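Local coordinates for PqqA binding protein (Xanthomonas campestris pv. campestris, PDB 3G2B) that probably binds the peptide PqqA and presents it to PqqE in the biosynthesis of the cofactor pyrroloquinoline quinone, at residues Leu83-Thr86 / Leu87-Arg91. Numbering follows the deposited sequence.
Sequences LTTT and LHQKR. With PO4 (phosphate ion), chain B; PO4 (phosphate ion), chain C.
Leu83 accepts the first of four successive i to i+4 hydrogen bonds that carry the last turns of helix 73-89 to its C-terminus: Leu87 N reaches Leu83 O at 2.9 Å, an almost straight bond (N-H...O 164°). His88 N to Thr84 O, Gln89 N to Thr85 O and Lys90 N to Thr86 O continue the ladder, the last of them the longest at 3.1 Å. The helix then ends in a Schellman motif, with Arg91, at a positive phi of 61°, as its C-prime residue; Arg91 N hydrogen-bonds to His88 O and Leu92 N turns back to Leu87 O. The chain is thereby reversed into the short strand 93-94, and Leu93 packs against Thr84 and Leu87.

On the buried side, Leu83 and Leu87 meet one turn apart, their branches crossing at an angle with Leu83 CD1 4.0 Å from Leu87 CG. Leu83 also leans on Ala45 and Val48 of helix 44-51, while Leu87 touches Val39 of strand 29-41. Thr84 OG1 is hydrogen-bonded to Val80 O and Tyr52 OH. A water 3.1 Å from His88 ND1 also gives a weak hydrogen bond to Thr85 O.

Thr86 and Lys90 run side by side, Thr86 CG2 lying 4.0 Å from Lys90 CE. Beyond this methyl the lysine chain, extended through chi3, bends at chi4 (-59°), and Lys90 NZ hydrogen-bonds to O2 of the chain C phosphate at 2.7 Å. The edge of the Arg91 guanidinium meets the chain B phosphate, whose P lies in its plane, with NE to O1 at 3.2 Å and NH1 to O2 at 2.8 Å; both ions probably come from the crystallisation liquor, and phosphate is also hydrogen-bonded by Arg37 and by Arg16, Arg37, Lys90 and Arg91 of the second subunit.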
loop_
_atom_site.group_PDB
_atom_site.type_symbol
_atom_site.label_atom_id
_atom_site.label_comp_id
_atom_site.label_asym_id
_atom_site.label_seq_id
_atom_site.Cartn_x
_atom_site.Cartn_y
_atom_site.Cartn_z
ATOM N N LEU A 83 3.505 -13.433 7.402
ATOM C CA LEU A 83 2.374 -12.536 7.638
ATOM C C LEU A 83 2.800 -11.076 7.665
ATOM O O LEU A 83 2.176 -10.220 7.031
ATOM C CB LEU A 83 1.690 -12.870 8.968
ATOM C CG LEU A 83 0.686 -11.812 9.446
ATOM C CD1 LEU A 83 -0.531 -11.815 8.532
ATOM C CD2 LEU A 83 0.279 -12.101 10.884
ATOM N N THR A 84 3.859 -10.792 8.414
ATOM C CA THR A 84 4.355 -9.431 8.550
ATOM C C THR A 84 4.778 -8.857 7.207
ATOM O O THR A 84 4.562 -7.679 6.929
ATOM C CB THR A 84 5.528 -9.385 9.539
ATOM O OG1 THR A 84 5.108 -9.971 10.776
ATOM C CG2 THR A 84 5.972 -7.951 9.780
ATOM N N THR A 85 5.374 -9.699 6.370
ATOM C CA THR A 85 5.791 -9.266 5.047
ATOM C C THR A 85 4.557 -8.822 4.257
ATOM O O THR A 85 4.568 -7.776 3.613
ATOM C CB THR A 85 6.500 -10.403 4.298
ATOM O OG1 THR A 85 7.716 -10.727 4.985
ATOM C CG2 THR A 85 6.819 -9.990 2.869
ATOM N N THR A 86 3.494 -9.619 4.318
ATOM C CA THR A 86 2.255 -9.291 3.617
ATOM C C THR A 86 1.645 -7.991 4.136
ATOM O O THR A 86 1.234 -7.128 3.353
ATOM C CB THR A 86 1.227 -10.427 3.770
ATOM O OG1 THR A 86 1.734 -11.601 3.118
ATOM C CG2 THR A 86 -0.112 -10.038 3.143
ATOM N N LEU A 87 1.590 -7.843 5.456
ATOM C CA LEU A 87 1.023 -6.629 6.037
ATOM C C LEU A 87 1.886 -5.412 5.724
ATOM O O LEU A 87 1.378 -4.300 5.563
ATOM C CB LEU A 87 0.853 -6.789 7.552
ATOM C CG LEU A 87 -0.095 -7.908 7.996
ATOM C CD1 LEU A 87 -0.258 -7.844 9.520
ATOM C CD2 LEU A 87 -1.450 -7.759 7.313
ATOM N N HIS A 88 3.195 -5.616 5.633
ATOM C CA HIS A 88 4.095 -4.514 5.320
ATOM C C HIS A 88 3.864 -4.084 3.871
ATOM O O HIS A 88 3.824 -2.895 3.566
ATOM C CB HIS A 88 5.551 -4.941 5.506
ATOM C CG HIS A 88 6.534 -3.836 5.273
ATOM N ND1 HIS A 88 7.704 -4.019 4.569
ATOM C CD2 HIS A 88 6.524 -2.539 5.659
ATOM C CE1 HIS A 88 8.373 -2.880 4.530
ATOM N NE2 HIS A 88 7.680 -1.966 5.183
ATOM N N GLN A 89 3.698 -5.059 2.982
ATOM C CA GLN A 89 3.467 -4.755 1.573
ATOM C C GLN A 89 2.203 -3.921 1.416
ATOM O O GLN A 89 2.127 -3.046 0.547
ATOM C CB GLN A 89 3.330 -6.045 0.766
ATOM C CG GLN A 89 4.593 -6.888 0.727
ATOM C CD GLN A 89 4.405 -8.166 -0.060
ATOM O OE1 GLN A 89 3.429 -8.889 0.138
ATOM N NE2 GLN A 89 5.347 -8.460 -0.951
ATOM N N LYS A 90 1.222 -4.186 2.275
ATOM C CA LYS A 90 -0.047 -3.472 2.236
ATOM C C LYS A 90 -0.005 -2.111 2.929
ATOM O O LYS A 90 -1.038 -1.465 3.094
ATOM C CB LYS A 90 -1.158 -4.346 2.825
ATOM C CG LYS A 90 -1.491 -5.560 1.958
ATOM C CD LYS A 90 -2.648 -6.361 2.525
ATOM C CE LYS A 90 -2.959 -7.595 1.682
ATOM N NZ LYS A 90 -3.313 -7.273 0.267
ATOM N N ARG A 91 1.196 -1.686 3.325
ATOM C CA ARG A 91 1.410 -0.387 3.970
ATOM C C ARG A 91 0.643 -0.254 5.283
ATOM O O ARG A 91 0.113 0.817 5.595
ATOM C CB ARG A 91 0.961 0.741 3.033
ATOM C CG ARG A 91 1.124 0.449 1.546
ATOM C CD ARG A 91 2.503 0.784 1.041
ATOM N NE ARG A 91 2.776 2.216 1.128
ATOM C CZ ARG A 91 3.886 2.789 0.676
ATOM N NH1 ARG A 91 4.059 4.097 0.798
ATOM N NH2 ARG A 91 4.821 2.050 0.096
HETATM P P PO4 B . 0.765 5.640 2.340
HETATM O O1 PO4 B . 0.432 4.116 2.104
HETATM O O2 PO4 B . 2.289 5.903 2.028
HETATM O O3 PO4 B . -0.136 6.522 1.393
HETATM O O4 PO4 B . 0.467 6.021 3.839
HETATM P P PO4 C . -4.669 -3.922 -0.830
HETATM O O1 PO4 C . -3.697 -2.679 -0.841
HETATM O O2 PO4 C . -3.916 -5.187 -1.399
HETATM O O3 PO4 C . -5.143 -4.199 0.648
HETATM O O4 PO4 C . -5.927 -3.618 -1.728
HETATM O O HOH W 1 7.465 -6.461 2.688
#